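Local coordinates for uncharacterized protein (Listeria monocytogenes, PDB 3MAB) that is of unknown function but carries an all-helical TfoX C-terminal domain of the helix-hairpin-helix clan, and forms a two-chain assembly, at residues Glu54-Glu59 / Glu77-His82; Gln18-Ala23 / Leu41-Asn46; Ala4-Leu9 / Lys26-Leu31; Pro10-Val15 / Glu59-Gly64. The protein carries 2 engineered substitutions. One frame throughout, in Å; residues are numbered along the deposited sequence.

Contact 1: Glu54-Glu59 / Glu77-His82; sequences ELYALE and ELKKFH
Leu78 of helix 72-85 is the side chain that fills this contact with helix 52-63. The two helix segments run roughly antiparallel, at 137°, with their axes 10.4 Å apart. CG of Leu78 stands anti to the carbonyl carbon, and chi2 is extended, so the two methyls part over the opposing helix. Its CB meets Leu55 CD2 at 3.8 Å and also lies near Tyr56 CE1. Beyond CG, the branch ending in CD1 reaches the aliphatic root of Glu59, 3.7 Å from Glu59 CB. The same methyl touches Tyr56 CD1 at the edge of the ring, in its plane, so the phenol is met rim-on. The other methyl, CD2, lies obliquely against Leu55 CG and Leu55 CD1. Leu55 replies from the opposite helix with CG anti to its backbone N (chi1 -177°). This sends its CD2 into the backbone of the partner, 3.5 Å from Leu78 O. Leu55 CD2 also meets the edge of the Phe81 ring, at 3.8 Å from Phe81 CD2, and comes near His82 CB. Leu55 also packs on Phe40, and Phe81 on Leu41, both of helix 28-46. The Glu59 chain bends at chi2 (63°), and its carboxylate is held by Ser36 and Gln63. Its methylenes are left to face Leu78. The contact is therefore apolar between these two segments, with methyls set against methyls and ring edges. Its hold comes from close fit and burial of carbon, while the acid beside it takes its polar partners from other residues.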
loop_
_atom_site.group_PDB
_atom_site.type_symbol
_atom_site.label_atom_id
_atom_site.label_comp_id
_atom_site.label_asym_id
_atom_site.label_seq_id
_atom_site.Cartn_x
_atom_site.Cartn_y
_atom_site.Cartn_z
ATOM N N GLU B 54 -9.137 1.977 9.263
ATOM C CA GLU B 54 -9.576 2.150 7.894
ATOM C C GLU B 54 -8.992 3.466 7.285
ATOM O O GLU B 54 -8.610 3.522 6.111
ATOM C CB GLU B 54 -11.098 2.196 7.768
ATOM C CG GLU B 54 -11.807 0.907 7.753
ATOM C CD GLU B 54 -12.237 0.438 9.103
ATOM O OE1 GLU B 54 -13.005 -0.528 9.114
ATOM O OE2 GLU B 54 -11.837 1.010 10.130
ATOM N N LEU B 55 -8.922 4.544 8.071
ATOM C CA LEU B 55 -8.348 5.799 7.574
ATOM C C LEU B 55 -6.892 5.692 7.209
ATOM O O LEU B 55 -6.459 6.130 6.160
ATOM C CB LEU B 55 -8.574 6.900 8.628
ATOM C CG LEU B 55 -8.115 8.301 8.291
ATOM C CD1 LEU B 55 -8.697 8.805 6.951
ATOM C CD2 LEU B 55 -8.463 9.237 9.398
ATOM N N TYR B 56 -6.101 5.100 8.086
ATOM C CA TYR B 56 -4.725 4.793 7.755
ATOM C C TYR B 56 -4.617 3.939 6.510
ATOM O O TYR B 56 -3.736 4.205 5.655
ATOM C CB TYR B 56 -4.038 4.089 8.932
ATOM C CG TYR B 56 -3.550 4.925 10.110
ATOM C CD1 TYR B 56 -3.450 6.292 10.058
ATOM C CD2 TYR B 56 -3.107 4.287 11.249
ATOM C CE1 TYR B 56 -3.005 7.044 11.172
ATOM C CE2 TYR B 56 -2.661 5.059 12.365
ATOM C CZ TYR B 56 -2.607 6.399 12.266
ATOM O OH TYR B 56 -2.130 7.074 13.368
ATOM N N ALA B 57 -5.447 2.898 6.390
ATOM C CA ALA B 57 -5.423 2.025 5.218
ATOM C C ALA B 57 -5.659 2.772 3.937
ATOM O O ALA B 57 -4.965 2.580 2.941
ATOM C CB ALA B 57 -6.467 0.898 5.364
ATOM N N LEU B 58 -6.618 3.682 3.964
ATOM C CA LEU B 58 -6.991 4.455 2.815
ATOM C C LEU B 58 -5.871 5.413 2.408
ATOM O O LEU B 58 -5.555 5.546 1.226
ATOM C CB LEU B 58 -8.283 5.231 3.047
ATOM C CG LEU B 58 -9.503 4.371 3.147
ATOM C CD1 LEU B 58 -10.677 5.201 3.628
ATOM C CD2 LEU B 58 -9.904 3.751 1.833
ATOM N N GLU B 59 -5.235 6.092 3.380
ATOM C CA GLU B 59 -4.134 6.995 3.038
ATOM C C GLU B 59 -2.957 6.232 2.515
ATOM O O GLU B 59 -2.314 6.648 1.548
ATOM C CB GLU B 59 -3.710 7.854 4.242
ATOM C CG GLU B 59 -2.600 8.833 3.998
ATOM C CD GLU B 59 -2.921 9.906 2.981
ATOM O OE1 GLU B 59 -4.112 10.229 2.826
ATOM O OE2 GLU B 59 -1.994 10.498 2.378
ATOM N N GLU B 77 -1.839 13.949 11.435
ATOM C CA GLU B 77 -2.870 14.674 10.712
ATOM C C GLU B 77 -4.166 13.853 10.651
ATOM O O GLU B 77 -5.299 14.363 10.895
ATOM C CB GLU B 77 -2.342 15.014 9.311
ATOM C CG GLU B 77 -3.371 15.669 8.399
ATOM C CD GLU B 77 -2.923 15.784 6.973
ATOM O OE1 GLU B 77 -1.789 15.395 6.648
ATOM O OE2 GLU B 77 -3.720 16.310 6.172
ATOM N N LEU B 78 -4.041 12.558 10.378
ATOM C CA LEU B 78 -5.197 11.719 10.214
ATOM C C LEU B 78 -5.845 11.510 11.569
ATOM O O LEU B 78 -7.073 11.498 11.676
ATOM C CB LEU B 78 -4.793 10.383 9.569
ATOM C CG LEU B 78 -4.284 10.501 8.137
ATOM C CD1 LEU B 78 -3.740 9.165 7.702
ATOM C CD2 LEU B 78 -5.294 10.993 7.139
ATOM N N LYS B 79 -5.044 11.307 12.600
ATOM C CA LYS B 79 -5.581 11.147 13.968
ATOM C C LYS B 79 -6.338 12.385 14.419
ATOM O O LYS B 79 -7.432 12.263 15.031
ATOM C CB LYS B 79 -4.454 10.853 14.946
ATOM C CG LYS B 79 -4.970 10.558 16.288
ATOM C CD LYS B 79 -3.883 10.152 17.287
ATOM C CE LYS B 79 -3.519 8.676 17.187
ATOM N NZ LYS B 79 -2.932 8.145 18.462
ATOM N N LYS B 80 -5.826 13.558 14.125
ATOM C CA LYS B 80 -6.529 14.788 14.515
ATOM C C LYS B 80 -7.889 14.826 13.826
ATOM O O LYS B 80 -8.878 15.209 14.432
ATOM C CB LYS B 80 -5.713 16.006 14.159
ATOM C CG LYS B 80 -4.521 16.200 14.982
ATOM C CD LYS B 80 -4.698 15.948 16.491
ATOM C CE LYS B 80 -3.436 15.247 17.073
ATOM N NZ LYS B 80 -3.097 13.946 16.378
ATOM N N PHE B 81 -7.954 14.501 12.563
ATOM C CA PHE B 81 -9.202 14.479 11.770
ATOM C C PHE B 81 -10.164 13.479 12.375
ATOM O O PHE B 81 -11.310 13.809 12.693
ATOM C CB PHE B 81 -8.877 14.203 10.322
ATOM C CG PHE B 81 -10.061 13.880 9.467
ATOM C CD1 PHE B 81 -11.038 14.834 9.171
ATOM C CD2 PHE B 81 -10.218 12.626 8.993
ATOM C CE1 PHE B 81 -12.108 14.511 8.370
ATOM C CE2 PHE B 81 -11.300 12.298 8.190
ATOM C CZ PHE B 81 -12.216 13.255 7.886
ATOM N N HIS B 82 -9.718 12.282 12.649
ATOM C CA HIS B 82 -10.583 11.275 13.148
ATOM C C HIS B 82 -11.114 11.639 14.530
ATOM O O HIS B 82 -12.295 11.458 14.816
ATOM C CB HIS B 82 -9.873 9.932 13.204
ATOM C CG HIS B 82 -10.773 8.829 13.605
ATOM N ND1 HIS B 82 -10.732 8.274 14.865
ATOM C CD2 HIS B 82 -11.765 8.190 12.947
ATOM C CE1 HIS B 82 -11.662 7.329 14.958
ATOM N NE2 HIS B 82 -12.321 7.280 13.821
#

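Contact 2: Gln18-Ala23 / Leu41-Asn46; sequences QDLIKA and LRIWEN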
loop_
_atom_site.group_PDB
_atom_site.type_symbol
_atom_site.label_atom_id
_atom_site.label_comp_id
_atom_site.label_asym_id
_atom_site.label_seq_id
_atom_site.Cartn_x
_atom_site.Cartn_y
_atom_site.Cartn_z
ATOM N N GLN B 18 -15.414 -3.420 -0.707
ATOM C CA GLN B 18 -16.874 -3.422 -0.832
ATOM C C GLN B 18 -17.437 -2.140 -0.239
ATOM O O GLN B 18 -18.348 -1.551 -0.784
ATOM C CB GLN B 18 -17.488 -4.641 -0.149
ATOM C CG GLN B 18 -17.180 -5.891 -0.842
ATOM C CD GLN B 18 -17.516 -7.139 -0.049
ATOM O OE1 GLN B 18 -17.511 -7.160 1.210
ATOM N NE2 GLN B 18 -17.781 -8.210 -0.778
ATOM N N ASP B 19 -16.899 -1.709 0.893
ATOM C CA ASP B 19 -17.406 -0.455 1.535
ATOM C C ASP B 19 -17.142 0.772 0.653
ATOM O O ASP B 19 -18.011 1.629 0.501
ATOM C CB ASP B 19 -16.776 -0.246 2.926
ATOM C CG ASP B 19 -17.266 -1.287 3.944
ATOM O OD1 ASP B 19 -18.335 -1.925 3.743
ATOM O OD2 ASP B 19 -16.552 -1.440 4.969
ATOM N N LEU B 20 -15.957 0.793 0.031
ATOM C CA LEU B 20 -15.641 1.870 -0.868
ATOM C C LEU B 20 -16.646 1.888 -2.053
ATOM O O LEU B 20 -17.173 2.913 -2.394
ATOM C CB LEU B 20 -14.223 1.768 -1.361
ATOM C CG LEU B 20 -13.140 2.237 -0.391
ATOM C CD1 LEU B 20 -11.800 1.737 -0.931
ATOM C CD2 LEU B 20 -13.126 3.761 -0.206
ATOM N N ILE B 21 -16.867 0.743 -2.678
ATOM C CA ILE B 21 -17.765 0.666 -3.815
ATOM C C ILE B 21 -19.157 1.090 -3.445
ATOM O O ILE B 21 -19.795 1.843 -4.161
ATOM C CB ILE B 21 -17.729 -0.755 -4.381
ATOM C CG1 ILE B 21 -16.386 -1.047 -5.029
ATOM C CG2 ILE B 21 -18.905 -0.939 -5.372
ATOM C CD1 ILE B 21 -16.147 -2.534 -5.328
ATOM N N LYS B 22 -19.614 0.621 -2.317
ATOM C CA LYS B 22 -20.918 0.981 -1.841
ATOM C C LYS B 22 -21.047 2.486 -1.664
ATOM O O LYS B 22 -22.130 3.076 -1.919
ATOM C CB LYS B 22 -21.245 0.277 -0.530
ATOM C CG LYS B 22 -21.523 -1.197 -0.653
ATOM C CD LYS B 22 -21.974 -1.725 0.697
ATOM C CE LYS B 22 -21.244 -2.946 1.131
ATOM N NZ LYS B 22 -21.942 -4.163 0.637
ATOM N N ALA B 23 -19.954 3.115 -1.278
ATOM C CA ALA B 23 -19.892 4.581 -1.184
ATOM C C ALA B 23 -19.598 5.295 -2.487
ATOM O O ALA B 23 -19.511 6.523 -2.468
ATOM C CB ALA B 23 -18.894 5.003 -0.140
ATOM N N LEU B 41 -14.933 9.601 5.041
ATOM C CA LEU B 41 -16.191 10.222 5.445
ATOM C C LEU B 41 -17.370 9.487 4.776
ATOM O O LEU B 41 -18.455 9.312 5.348
ATOM C CB LEU B 41 -16.222 11.708 5.099
ATOM C CG LEU B 41 -15.462 12.609 6.040
ATOM C CD1 LEU B 41 -15.475 13.989 5.495
ATOM C CD2 LEU B 41 -15.993 12.573 7.485
ATOM N N ARG B 42 -17.170 9.156 3.508
ATOM C CA ARG B 42 -18.229 8.487 2.749
ATOM C C ARG B 42 -18.575 7.105 3.348
ATOM O O ARG B 42 -19.734 6.748 3.368
ATOM C CB ARG B 42 -17.874 8.438 1.255
ATOM C CG ARG B 42 -18.025 9.806 0.705
ATOM C CD ARG B 42 -17.441 10.168 -0.617
ATOM N NE ARG B 42 -18.075 9.445 -1.681
ATOM C CZ ARG B 42 -17.848 9.626 -2.985
ATOM N NH1 ARG B 42 -17.075 10.587 -3.434
ATOM N NH2 ARG B 42 -18.428 8.814 -3.861
ATOM N N ILE B 43 -17.572 6.352 3.757
ATOM C CA ILE B 43 -17.813 5.059 4.355
ATOM C C ILE B 43 -18.348 5.191 5.770
ATOM O O ILE B 43 -19.199 4.416 6.170
ATOM C CB ILE B 43 -16.616 4.076 4.239
ATOM C CG1 ILE B 43 -15.334 4.513 4.907
ATOM C CG2 ILE B 43 -16.290 3.861 2.754
ATOM C CD1 ILE B 43 -14.196 3.341 4.910
ATOM N N TRP B 44 -17.858 6.199 6.486
ATOM C CA TRP B 44 -18.281 6.477 7.879
ATOM C C TRP B 44 -19.708 6.958 7.955
ATOM O O TRP B 44 -20.445 6.581 8.871
ATOM C CB TRP B 44 -17.311 7.469 8.440
ATOM C CG TRP B 44 -17.563 7.920 9.836
ATOM C CD1 TRP B 44 -17.165 7.283 10.957
ATOM C CD2 TRP B 44 -18.109 9.188 10.240
ATOM N NE1 TRP B 44 -17.445 8.064 12.048
ATOM C CE2 TRP B 44 -18.022 9.238 11.641
ATOM C CE3 TRP B 44 -18.619 10.288 9.550
ATOM C CZ2 TRP B 44 -18.476 10.301 12.365
ATOM C CZ3 TRP B 44 -19.079 11.362 10.263
ATOM C CH2 TRP B 44 -19.048 11.349 11.657
ATOM N N GLU B 45 -20.148 7.705 6.956
ATOM C CA GLU B 45 -21.529 8.106 6.846
ATOM C C GLU B 45 -22.448 6.849 6.759
ATOM O O GLU B 45 -23.541 6.844 7.309
ATOM C CB GLU B 45 -21.699 8.964 5.593
ATOM C CG GLU B 45 -23.155 9.290 5.276
ATOM C CD GLU B 45 -23.327 10.285 4.152
ATOM O OE1 GLU B 45 -22.522 10.276 3.207
ATOM O OE2 GLU B 45 -24.316 11.058 4.203
ATOM N N ASN B 46 -21.992 5.796 6.088
ATOM C CA ASN B 46 -22.758 4.547 5.877
ATOM C C ASN B 46 -22.627 3.602 7.060
ATOM O O ASN B 46 -23.497 2.783 7.273
ATOM C CB ASN B 46 -22.302 3.853 4.602
ATOM C CG ASN B 46 -22.786 4.557 3.341
ATOM O OD1 ASN B 46 -23.717 5.375 3.402
ATOM N ND2 ASN B 46 -22.174 4.222 2.179
HETATM O O HOH W 1 -19.977 2.273 2.375
HETATM O O HOH W 2 -20.903 8.515 -0.868
#
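CG of Arg42 stands anti to the carbonyl carbon, and the chain bends at chi3 (66°), which turns the guanidinium back onto the end of helix 14-22. Ile43 takes the crowded first torsion (chi1 61°), with CG1 between the backbone N and the carbonyl carbon, and so presents CG2 to the other helix. The guanidinium meets Ala23 O edge-on. Its NH2 gives a hydrogen bond of 2.9 Å to Ala23 O, on a lone pair in the carbonyl plane. A weak second bond runs from Arg42 NE to the same oxygen. A water donates to Ala23 O and accepts from Arg42 NE, so Ala23 O takes one good bond from NH2, a weak one from NE and one from the water. Arg42 NH1 is paired with Glu38. Beside the hydrogen bond, Ala23 CB lies 3.8 Å from Arg42 CB. Ile43 CG2 sits 3.6 Å from Asp19 O and 4.1 Å from Ala23 CB. Another water links the segments, donating to Asp19 O and accepting from Asn46 ND2, 2.9 Å away. The helix segments cross almost at right angles, 91°, with axes 9.1 Å apart. Ala23 is the first residue to leave helical geometry, and the positive guanidinium would suit the carbonyl-rich C-terminal end of its helix. A C-terminal helix end gripped by an arginine from a crossing helix, over a small apolar core, links the first two helices of this TfoX C-terminal domain.

Contact 3: Ala4-Leu9 / Lys26-Leu31; sequences ANLSEL and KTPVEL. Engineered in segment 26-31: Val29 (natural residue Gly).
The start of helix 28-46, with Thr27 as N-cap and Pro28 in its first turn, is covered here by the N-terminal 4-9 segment, which includes a 3-10 turn at 6-8. Pro28 is the centre of the contact. Its CD lies 3.1 Å from Ala4 O, and its CG is near Ala4 CB. Leu9 crosses the ring obliquely. Both Leu9 methyls lie 3.8 Å from Pro28 CB, and Leu9 CD1 continues to Leu31 CD2. Leu6 has CG anti to its carbonyl carbon (chi1 -72°), and its two methyls lie along the chain before the helix. Leu6 CD1 is 3.6 Å from Lys26 C, while Leu6 CD2 is 3.5 Å from Thr27 O. A water bridges the backbones, accepting from Leu6 N and donating to Lys26 O. Each segment is also braced within itself. Asn5 N gives a nearly straight bond (176°) of 2.7 Å to the anti lone pair of Glu8 OE1. Lys26 N bonds Glu30 OE1 from above the carboxylate plane. Glu30 N bonds Thr27 OG1, the N-cap bond, though the place of that oxygen is less certain. Leu9 and Leu31 both reach Ala61 of helix 52-63. Glu8 also forms a salt bridge with Lys75 of the second subunit. Val29 is an engineered residue and takes no part across the contact. An N-capped helix start with proline in the first turn, its ring packed against an N-terminal arm, is the element seen here.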
loop_
_atom_site.group_PDB
_atom_site.type_symbol
_atom_site.label_atom_id
_atom_site.label_comp_id
_atom_site.label_asym_id
_atom_site.label_seq_id
_atom_site.Cartn_x
_atom_site.Cartn_y
_atom_site.Cartn_z
ATOM N N ALA B 4 -5.635 -1.684 -12.260
ATOM C CA ALA B 4 -5.737 -2.275 -10.889
ATOM C C ALA B 4 -7.149 -2.240 -10.260
ATOM O O ALA B 4 -7.951 -1.310 -10.503
ATOM C CB ALA B 4 -4.725 -1.576 -9.969
ATOM N N ASN B 5 -7.445 -3.252 -9.447
ATOM C CA ASN B 5 -8.646 -3.287 -8.615
ATOM C C ASN B 5 -8.308 -2.618 -7.293
ATOM O O ASN B 5 -7.157 -2.661 -6.853
ATOM C CB ASN B 5 -9.082 -4.734 -8.296
ATOM C CG ASN B 5 -9.785 -5.398 -9.434
ATOM O OD1 ASN B 5 -10.659 -4.814 -10.059
ATOM N ND2 ASN B 5 -9.409 -6.641 -9.709
ATOM N N LEU B 6 -9.304 -2.052 -6.604
ATOM C CA LEU B 6 -9.109 -1.542 -5.236
ATOM C C LEU B 6 -8.464 -2.500 -4.256
ATOM O O LEU B 6 -7.610 -2.106 -3.448
ATOM C CB LEU B 6 -10.422 -1.014 -4.660
ATOM C CG LEU B 6 -10.938 0.299 -5.227
ATOM C CD1 LEU B 6 -12.434 0.432 -4.790
ATOM C CD2 LEU B 6 -10.134 1.462 -4.726
ATOM N N SER B 7 -8.869 -3.767 -4.310
ATOM C CA SER B 7 -8.326 -4.761 -3.395
ATOM C C SER B 7 -6.904 -5.184 -3.788
ATOM O O SER B 7 -6.348 -6.021 -3.102
ATOM C CB SER B 7 -9.245 -5.978 -3.341
ATOM O OG SER B 7 -9.320 -6.597 -4.594
ATOM N N GLU B 8 -6.349 -4.674 -4.896
ATOM C CA GLU B 8 -4.921 -4.870 -5.194
ATOM C C GLU B 8 -4.037 -3.739 -4.632
ATOM O O GLU B 8 -2.812 -3.841 -4.668
ATOM C CB GLU B 8 -4.652 -4.984 -6.681
ATOM C CG GLU B 8 -5.270 -6.246 -7.292
ATOM C CD GLU B 8 -5.203 -6.284 -8.807
ATOM O OE1 GLU B 8 -5.693 -5.327 -9.441
ATOM O OE2 GLU B 8 -4.735 -7.313 -9.381
ATOM N N LEU B 9 -4.656 -2.681 -4.143
ATOM C CA LEU B 9 -3.891 -1.602 -3.503
ATOM C C LEU B 9 -3.461 -1.976 -2.103
ATOM O O LEU B 9 -4.140 -2.753 -1.398
ATOM C CB LEU B 9 -4.707 -0.353 -3.387
ATOM C CG LEU B 9 -5.285 0.198 -4.675
ATOM C CD1 LEU B 9 -6.096 1.438 -4.367
ATOM C CD2 LEU B 9 -4.282 0.456 -5.822
ATOM N N LYS B 26 -15.083 3.365 -6.840
ATOM C CA LYS B 26 -15.049 2.025 -7.441
ATOM C C LYS B 26 -13.720 1.569 -8.008
ATOM O O LYS B 26 -13.563 0.370 -8.299
ATOM C CB LYS B 26 -16.126 1.891 -8.542
ATOM C CG LYS B 26 -17.529 2.387 -8.086
ATOM C CD LYS B 26 -18.632 1.912 -8.998
ATOM C CE LYS B 26 -19.767 2.920 -9.229
ATOM N NZ LYS B 26 -20.124 3.886 -8.129
ATOM N N THR B 27 -12.754 2.472 -8.091
ATOM C CA THR B 27 -11.443 2.185 -8.702
ATOM C C THR B 27 -10.346 2.899 -7.952
ATOM O O THR B 27 -10.631 3.870 -7.243
ATOM C CB THR B 27 -11.404 2.707 -10.153
ATOM O OG1 THR B 27 -11.384 4.135 -10.152
ATOM C CG2 THR B 27 -12.607 2.157 -11.016
ATOM N N PRO B 28 -9.078 2.445 -8.116
ATOM C CA PRO B 28 -7.979 3.192 -7.527
ATOM C C PRO B 28 -7.905 4.649 -7.951
ATOM O O PRO B 28 -7.523 5.480 -7.141
ATOM C CB PRO B 28 -6.736 2.417 -8.018
ATOM C CG PRO B 28 -7.266 1.005 -8.122
ATOM C CD PRO B 28 -8.629 1.123 -8.632
ATOM N N VAL B 29 -8.226 4.945 -9.205
ATOM C CA VAL B 29 -8.190 6.357 -9.714
ATOM C C VAL B 29 -9.225 7.198 -8.972
ATOM O O VAL B 29 -8.931 8.309 -8.494
ATOM C CB VAL B 29 -8.389 6.446 -11.284
ATOM C CG1 VAL B 29 -7.197 5.833 -12.073
ATOM C CG2 VAL B 29 -9.634 5.848 -11.690
ATOM N N GLU B 30 -10.406 6.606 -8.775
ATOM C CA GLU B 30 -11.444 7.304 -8.027
ATOM C C GLU B 30 -11.060 7.561 -6.553
ATOM O O GLU B 30 -11.313 8.650 -6.007
ATOM C CB GLU B 30 -12.761 6.542 -8.110
ATOM C CG GLU B 30 -13.466 6.654 -9.483
ATOM C CD GLU B 30 -14.671 5.800 -9.645
ATOM O OE1 GLU B 30 -15.413 5.501 -8.661
ATOM O OE2 GLU B 30 -14.909 5.421 -10.820
ATOM N N LEU B 31 -10.392 6.603 -5.942
ATOM C CA LEU B 31 -9.875 6.795 -4.597
ATOM C C LEU B 31 -8.832 7.879 -4.519
ATOM O O LEU B 31 -8.897 8.724 -3.621
ATOM C CB LEU B 31 -9.362 5.504 -3.968
ATOM C CG LEU B 31 -8.709 5.564 -2.599
ATOM C CD1 LEU B 31 -9.643 6.030 -1.558
ATOM C CD2 LEU B 31 -8.158 4.202 -2.217
HETATM O O HOH W 3 -11.650 -1.599 -8.255
#

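Contact 4: Pro10-Val15 / Glu59-Gly64; sequences PNIGKV and EGAVQG
The chain 10-15 passes over the end of helix 52-63 with Pro10 CA 5.0 Å from Ala61 CA, and Asn11 has positive phi (72°). Gly64 closes that helix in a Schellman motif, also with positive phi (70°). Ala61 CB meets two groups of the loop. It is 3.4 Å from Pro10 O and 3.5 Å from Ile12 CD1. Ile12 has CG1 anti to its carbonyl carbon and an extended chi2 (-167°), which carries CD1 down to that methyl. The Pro10 ring lies against the helix end, with its CG 3.7 Å from Gly64 C. Asn11 brings ND2 up to Gly60, 3.5 Å from Gly60 C. Gly60, with no side chain, lets the amide come this close to the helix backbone. Along the helix, Gln63 NE2 gives Glu59 OE2 a straight bond of 2.8 Å on its anti lone pair. The two segments thus touch through the Ala61 methyl against Ile12 and Pro10 O, the Asn11 amide on Gly60, and the Pro10 ring on Gly64. The asparagine amide bonds mainly to the chain after the helix, from ND2 to Ile65 O and from Trp67 N to OD1, and only weakly to the helix at Ala57 O. It thus ties the loop chiefly to that following chain.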
loop_
_atom_site.group_PDB
_atom_site.type_symbol
_atom_site.label_atom_id
_atom_site.label_comp_id
_atom_site.label_asym_id
_atom_site.label_seq_id
_atom_site.Cartn_x
_atom_site.Cartn_y
_atom_site.Cartn_z
ATOM N N PRO B 10 -2.318 -1.414 -1.654
ATOM C CA PRO B 10 -1.889 -1.715 -0.269
ATOM C C PRO B 10 -2.997 -1.408 0.757
ATOM O O PRO B 10 -3.687 -0.369 0.633
ATOM C CB PRO B 10 -0.678 -0.801 -0.053
ATOM C CG PRO B 10 -0.391 -0.212 -1.378
ATOM C CD PRO B 10 -1.454 -0.428 -2.316
ATOM N N ASN B 11 -3.148 -2.258 1.771
ATOM C CA ASN B 11 -4.068 -2.119 2.900
ATOM C C ASN B 11 -5.535 -2.310 2.639
ATOM O O ASN B 11 -6.301 -2.236 3.593
ATOM C CB ASN B 11 -3.880 -0.736 3.572
ATOM C CG ASN B 11 -2.435 -0.320 3.634
ATOM O OD1 ASN B 11 -1.633 -0.998 4.257
ATOM N ND2 ASN B 11 -2.088 0.775 2.949
ATOM N N ILE B 12 -5.941 -2.478 1.391
ATOM C CA ILE B 12 -7.363 -2.615 1.070
ATOM C C ILE B 12 -7.782 -4.061 0.986
ATOM O O ILE B 12 -7.486 -4.693 -0.012
ATOM C CB ILE B 12 -7.742 -1.840 -0.213
ATOM C CG1 ILE B 12 -7.277 -0.398 -0.073
ATOM C CG2 ILE B 12 -9.288 -1.924 -0.403
ATOM C CD1 ILE B 12 -7.821 0.585 -1.081
ATOM N N GLY B 13 -8.454 -4.552 2.040
ATOM C CA GLY B 13 -9.046 -5.883 2.057
ATOM C C GLY B 13 -10.352 -5.931 1.320
ATOM O O GLY B 13 -10.868 -4.925 0.861
ATOM N N LYS B 14 -10.930 -7.123 1.247
ATOM C CA LYS B 14 -12.080 -7.282 0.370
ATOM C C LYS B 14 -13.264 -6.489 0.938
ATOM O O LYS B 14 -14.001 -5.860 0.198
ATOM C CB LYS B 14 -12.392 -8.767 0.139
ATOM C CG LYS B 14 -11.308 -9.496 -0.665
ATOM C CD LYS B 14 -10.003 -9.692 0.116
ATOM C CE LYS B 14 -9.189 -10.875 -0.373
ATOM N NZ LYS B 14 -8.114 -11.235 0.607
ATOM N N VAL B 15 -13.428 -6.468 2.234
ATOM C CA VAL B 15 -14.516 -5.780 2.847
ATOM C C VAL B 15 -14.412 -4.247 2.740
ATOM O O VAL B 15 -15.379 -3.516 2.462
ATOM C CB VAL B 15 -14.645 -6.310 4.280
ATOM C CG1 VAL B 15 -15.574 -5.459 5.055
ATOM C CG2 VAL B 15 -15.071 -7.841 4.257
ATOM N N GLU B 59 -5.235 6.092 3.380
ATOM C CA GLU B 59 -4.134 6.995 3.038
ATOM C C GLU B 59 -2.957 6.232 2.515
ATOM O O GLU B 59 -2.314 6.648 1.548
ATOM C CB GLU B 59 -3.710 7.854 4.242
ATOM C CG GLU B 59 -2.600 8.833 3.998
ATOM C CD GLU B 59 -2.921 9.906 2.981
ATOM O OE1 GLU B 59 -4.112 10.229 2.826
ATOM O OE2 GLU B 59 -1.994 10.498 2.378
ATOM N N GLY B 60 -2.650 5.084 3.126
ATOM C CA GLY B 60 -1.580 4.246 2.636
ATOM C C GLY B 60 -1.900 3.781 1.202
ATOM O O GLY B 60 -1.033 3.805 0.336
ATOM N N ALA B 61 -3.128 3.417 0.938
ATOM C CA ALA B 61 -3.512 3.032 -0.438
ATOM C C ALA B 61 -3.253 4.156 -1.442
ATOM O O ALA B 61 -2.668 3.927 -2.516
ATOM C CB ALA B 61 -4.975 2.567 -0.478
ATOM N N VAL B 62 -3.673 5.362 -1.086
ATOM C CA VAL B 62 -3.471 6.549 -1.912
ATOM C C VAL B 62 -1.996 6.792 -2.198
ATOM O O VAL B 62 -1.601 7.117 -3.342
ATOM C CB VAL B 62 -4.145 7.789 -1.273
ATOM C CG1 VAL B 62 -3.734 9.090 -1.985
ATOM C CG2 VAL B 62 -5.715 7.614 -1.263
ATOM N N GLN B 63 -1.166 6.600 -1.180
ATOM C CA GLN B 63 0.276 6.808 -1.296
ATOM C C GLN B 63 0.993 5.649 -1.879
ATOM O O GLN B 63 2.201 5.735 -2.135
ATOM C CB GLN B 63 0.882 7.171 0.074
ATOM C CG GLN B 63 0.457 8.514 0.511
ATOM C CD GLN B 63 1.292 9.040 1.655
ATOM O OE1 GLN B 63 2.496 8.712 1.728
ATOM N NE2 GLN B 63 0.711 9.847 2.528
ATOM N N GLY B 64 0.317 4.520 -2.091
ATOM C CA GLY B 64 0.984 3.331 -2.571
ATOM C C GLY B 64 1.930 2.615 -1.614
ATOM O O GLY B 64 2.903 1.956 -2.029
#

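In the fold
From the N terminus, the arm 4-9 is the first to be tied. Contact 3 joins it to the start of helix 28-46, closing a loop around helix 14-22. Contact 2 then joins the ends of those two helices, and its segments alternate with those of contact 3. Contact 4 reaches furthest, from 10-15 to the end of helix 52-63. It encloses contact 2 and crosses contact 3. Contact 1 opens after contacts 2 and 3 have closed and brings in helix 72-85. Its segments alternate with those of contact 4, and the two share Glu59. Leu58, Leu20, Leu31 and Ile12 connect these regions in the interior, and Phe81 on Leu41 adds helix 72-85, so all four helices join one core.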